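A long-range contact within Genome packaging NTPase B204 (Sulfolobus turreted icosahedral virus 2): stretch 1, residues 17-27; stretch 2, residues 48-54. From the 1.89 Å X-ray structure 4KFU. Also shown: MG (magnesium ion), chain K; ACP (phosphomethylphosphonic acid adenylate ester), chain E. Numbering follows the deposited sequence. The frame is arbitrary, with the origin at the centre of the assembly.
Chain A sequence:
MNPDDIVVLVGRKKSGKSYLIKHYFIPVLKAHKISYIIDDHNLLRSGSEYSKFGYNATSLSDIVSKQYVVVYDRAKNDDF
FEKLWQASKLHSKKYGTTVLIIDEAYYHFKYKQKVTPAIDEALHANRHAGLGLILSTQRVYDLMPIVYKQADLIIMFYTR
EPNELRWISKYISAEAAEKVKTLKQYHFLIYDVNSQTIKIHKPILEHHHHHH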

# COMPACT_ATOMS: atom_id res chain seq x y z
N LYS A 17 3.31 10.64 0.84
CA LYS A 17 2.95 9.24 1.09
C LYS A 17 4.08 8.24 0.75
O LYS A 17 4.30 7.28 1.49
CB LYS A 17 1.65 8.85 0.36
CG LYS A 17 1.75 8.81 -1.16
CD LYS A 17 0.38 8.65 -1.79
CE LYS A 17 0.43 8.80 -3.31
NZ LYS A 17 0.66 10.24 -3.70
N SER A 18 4.78 8.45 -0.36
CA SER A 18 5.90 7.57 -0.71
C SER A 18 7.06 7.80 0.24
O SER A 18 7.82 6.87 0.54
CB SER A 18 6.35 7.79 -2.15
OG SER A 18 5.45 7.19 -3.05
N TYR A 19 7.20 9.03 0.70
CA TYR A 19 8.23 9.38 1.68
C TYR A 19 7.99 8.59 2.96
O TYR A 19 8.92 8.09 3.58
CB TYR A 19 8.17 10.88 1.97
CG TYR A 19 9.38 11.44 2.69
CD1 TYR A 19 10.50 11.89 1.98
CD2 TYR A 19 9.41 11.55 4.08
CE1 TYR A 19 11.61 12.42 2.63
CE2 TYR A 19 10.51 12.07 4.74
CZ TYR A 19 11.60 12.50 4.01
OH TYR A 19 12.69 13.02 4.66
N LEU A 20 6.72 8.50 3.35
CA LEU A 20 6.31 7.65 4.47
C LEU A 20 6.73 6.19 4.28
O LEU A 20 7.22 5.53 5.20
CB LEU A 20 4.78 7.75 4.64
CG LEU A 20 4.20 7.50 6.03
CD1 LEU A 20 4.86 8.40 7.05
CD2 LEU A 20 2.68 7.75 6.00
N ILE A 21 6.50 5.67 3.08
CA ILE A 21 6.89 4.29 2.77
C ILE A 21 8.41 4.14 2.88
O ILE A 21 8.90 3.20 3.52
CB ILE A 21 6.41 3.87 1.37
CG1 ILE A 21 4.88 3.73 1.36
CG2 ILE A 21 7.05 2.56 0.95
CD1 ILE A 21 4.28 3.44 0.00
N LYS A 22 9.14 5.08 2.27
CA LYS A 22 10.61 4.97 2.19
C LYS A 22 11.31 5.22 3.51
O LYS A 22 12.35 4.61 3.78
CB LYS A 22 11.16 5.94 1.14
CG LYS A 22 10.71 5.66 -0.29
CD LYS A 22 10.94 6.89 -1.18
CE LYS A 22 10.29 6.72 -2.55
NZ LYS A 22 10.44 7.94 -3.41
N HIS A 23 10.76 6.10 4.34
CA HIS A 23 11.48 6.54 5.54
C HIS A 23 10.78 6.21 6.84
O HIS A 23 11.26 6.57 7.91
CB HIS A 23 11.80 8.03 5.46
CG HIS A 23 12.70 8.39 4.32
ND1 HIS A 23 12.30 9.24 3.31
CD2 HIS A 23 13.97 8.03 4.04
CE1 HIS A 23 13.30 9.38 2.45
NE2 HIS A 23 14.32 8.65 2.87
N TYR A 24 9.64 5.54 6.77
CA TYR A 24 9.07 4.98 7.98
C TYR A 24 8.82 3.48 7.87
O TYR A 24 9.43 2.69 8.59
CB TYR A 24 7.79 5.68 8.42
CG TYR A 24 7.19 4.96 9.60
CD1 TYR A 24 7.79 5.04 10.85
CD2 TYR A 24 6.07 4.17 9.46
CE1 TYR A 24 7.26 4.37 11.93
CE2 TYR A 24 5.53 3.49 10.54
CZ TYR A 24 6.14 3.60 11.77
OH TYR A 24 5.61 2.93 12.85
N PHE A 25 7.92 3.09 6.97
CA PHE A 25 7.55 1.68 6.84
C PHE A 25 8.73 0.75 6.50
O PHE A 25 8.98 -0.20 7.22
CB PHE A 25 6.40 1.50 5.85
CG PHE A 25 5.07 2.02 6.37
CD1 PHE A 25 4.39 1.33 7.36
CD2 PHE A 25 4.52 3.21 5.88
CE1 PHE A 25 3.16 1.81 7.87
CE2 PHE A 25 3.29 3.69 6.36
CZ PHE A 25 2.62 2.99 7.36
N ILE A 26 9.44 1.03 5.41
CA ILE A 26 10.59 0.21 5.02
C ILE A 26 11.67 0.07 6.10
O ILE A 26 12.09 -1.05 6.39
CB ILE A 26 11.19 0.65 3.66
CG1 ILE A 26 10.28 0.20 2.52
CG2 ILE A 26 12.61 0.08 3.49
CD1 ILE A 26 10.60 0.83 1.19
N PRO A 27 12.12 1.19 6.72
CA PRO A 27 13.08 1.04 7.82
C PRO A 27 12.57 0.18 8.97
O PRO A 27 13.33 -0.64 9.49
CB PRO A 27 13.28 2.48 8.30
CG PRO A 27 13.03 3.31 7.09
CD PRO A 27 11.92 2.61 6.36
N SER A 48 13.90 2.36 -11.51
CA SER A 48 12.57 2.77 -11.09
C SER A 48 12.64 3.42 -9.71
O SER A 48 13.68 3.39 -9.05
CB SER A 48 11.62 1.58 -11.08
OG SER A 48 12.03 0.60 -10.15
N GLU A 49 11.52 4.00 -9.28
CA GLU A 49 11.52 4.83 -8.07
C GLU A 49 12.12 4.12 -6.87
O GLU A 49 12.88 4.71 -6.10
CB GLU A 49 10.10 5.31 -7.74
CG GLU A 49 10.03 5.97 -6.36
CD GLU A 49 8.73 6.71 -6.12
OE1 GLU A 49 7.72 6.42 -6.82
OE2 GLU A 49 8.71 7.59 -5.23
N TYR A 50 11.83 2.83 -6.72
CA TYR A 50 12.29 2.11 -5.54
C TYR A 50 13.53 1.22 -5.77
O TYR A 50 13.85 0.39 -4.92
CB TYR A 50 11.14 1.25 -4.98
CG TYR A 50 10.05 2.06 -4.28
CD1 TYR A 50 10.11 2.31 -2.91
CD2 TYR A 50 8.97 2.56 -4.99
CE1 TYR A 50 9.10 3.05 -2.26
CE2 TYR A 50 7.97 3.30 -4.36
CZ TYR A 50 8.04 3.53 -2.99
OH TYR A 50 7.04 4.27 -2.37
N SER A 51 14.22 1.42 -6.89
CA SER A 51 15.40 0.60 -7.24
C SER A 51 16.42 0.45 -6.11
O SER A 51 17.03 -0.60 -5.95
CB SER A 51 16.09 1.14 -8.50
OG SER A 51 15.37 0.78 -9.66
N LYS A 52 16.61 1.50 -5.32
CA LYS A 52 17.60 1.45 -4.25
C LYS A 52 17.17 0.58 -3.05
O LYS A 52 17.99 0.28 -2.18
CB LYS A 52 17.92 2.87 -3.77
N PHE A 53 15.91 0.18 -3.01
CA PHE A 53 15.36 -0.46 -1.81
C PHE A 53 15.35 -1.99 -1.80
O PHE A 53 14.84 -2.59 -0.84
CB PHE A 53 13.96 0.09 -1.52
CG PHE A 53 13.96 1.53 -1.11
CD1 PHE A 53 14.12 1.88 0.22
CD2 PHE A 53 13.85 2.53 -2.06
CE1 PHE A 53 14.14 3.21 0.60
CE2 PHE A 53 13.88 3.87 -1.69
CZ PHE A 53 14.02 4.21 -0.35
N GLY A 54 15.90 -2.61 -2.83
CA GLY A 54 15.99 -4.06 -2.86
C GLY A 54 16.52 -4.61 -4.17
O GLY A 54 16.90 -3.85 -5.06
MG MG K . 4.88 8.52 -4.65
PG ACP E . 4.50 11.03 -6.48
O1G ACP E . 3.00 11.30 -6.99
O2G ACP E . 4.61 9.48 -6.07
O3G ACP E . 5.47 11.36 -7.55
PB ACP E . 4.23 11.40 -3.49
O1B ACP E . 4.58 9.84 -3.32
O2B ACP E . 2.79 11.66 -3.38
C3B ACP E . 4.85 12.09 -5.05
PA ACP E . 6.50 11.87 -1.86
O1A ACP E . 7.27 11.38 -3.07
O2A ACP E . 6.39 11.02 -0.61
O3A ACP E . 4.98 12.21 -2.30
O5' ACP E . 7.13 13.27 -1.37
C5' ACP E . 7.35 14.39 -2.22
C4' ACP E . 8.40 15.29 -1.56
O4' ACP E . 7.96 15.87 -0.33
C3' ACP E . 9.66 14.52 -1.24
O3' ACP E . 10.68 14.82 -2.21
C2' ACP E . 10.12 15.02 0.11
O2' ACP E . 11.29 15.79 -0.12
C1' ACP E . 9.01 15.91 0.65
N9 ACP E . 8.56 15.32 1.93
C8 ACP E . 7.62 14.36 2.06
N7 ACP E . 7.43 14.03 3.36
C5 ACP E . 8.27 14.78 4.10
C6 ACP E . 8.59 14.93 5.54
N6 ACP E . 7.97 14.20 6.49
N1 ACP E . 9.54 15.84 5.87
C2 ACP E . 10.17 16.58 4.94
N3 ACP E . 9.93 16.49 3.62
C4 ACP E . 9.01 15.62 3.14
O HOH W 1 5.39 7.03 -6.03
O HOH W 2 6.83 9.22 -4.82
O HOH W 3 3.16 7.34 -4.69

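The helix of stretch 1 begins at the nucleotide and runs past the irregular segment of stretch 2, so the contact changes in character along its length, from metal and phosphate chemistry at one end to apolar packing at the other. The interface is modest, 359 Å² summed over both sides, and most of it comes from Lys22, Tyr50, Phe53 and Glu49.

Lys17 takes no part in the contact. Its side chain reaches the nucleotide instead, where NZ donates a hydrogen bond to ACP O2B at 2.6 Å. Ser18 follows with its CA-to-CB bond toward stretch 2. Its OG, at chi1 -76° (m), binds the magnesium ion at 2.2 Å, a task suited to a short hydroxyl side chain on a helix so close to the phosphates. The ion is also held by ACP O2G, ACP O1B and three waters, and two of these waters carry the contact across to Glu49: water 1 lies 2.5 Å from Glu49 OE1, and water 2 donates to Glu49 OE2, also at 2.5 Å. Water 2 also donates to ACP O1A at 2.8 Å. The carboxylate of stretch 2 thus sits in the second shell of the metal. Ser18 OG also lies 3.4 Å from Tyr50 OH.

The CA-to-CB bond of Tyr19 points away from stretch 2; its backbone N donates to ACP O2A at 2.5 Å, and one face of its ring lies against the adenine at C5. Leu20 is out of reach. Ile21, one helical turn on from Lys17, again faces stretch 2 and places CG2 3.8 Å from Tyr50 CE1, giving the buried tyrosine an apolar neighbour close to its hydroxyl end.

Lys22 is the centre of the contact, with 80 Å² covered. Its CA-to-CB bond points sideways, but the chain, m at chi1 and t from chi2 to chi4, extends to bring its end to stretch 2. There NZ donates to Glu49 OE2 at 2.5 Å in a short salt bridge. Glu49, itself extended with chi1 and chi2 both t, therefore joins lysine and metal-bound water through the same oxygen. The aliphatic part of Lys22 is used as well: CG lies 3.6 Å from both Tyr50 CE1 and Phe53 CZ, and CE approaches the Tyr50 ring off-centre, 4.2 Å from its centroid. A long methylene chain ending in a charge suits this position, since it can pack on two aromatic residues and still reach the carboxylate.

His23, Tyr24 and Phe25 make no contact with stretch 2. The wider pi-type turn at 21-25, in which Ile26 N bonds to Ile21 O at 2.9 Å, is followed by Ile26, buried and directed toward stretch 2. Its CD1 packs 3.8 Å from Phe53 CD1 and more loosely against Tyr50 CE1 at 4.4 Å, so this end of the contact is purely apolar. Pro27 lies beyond reach.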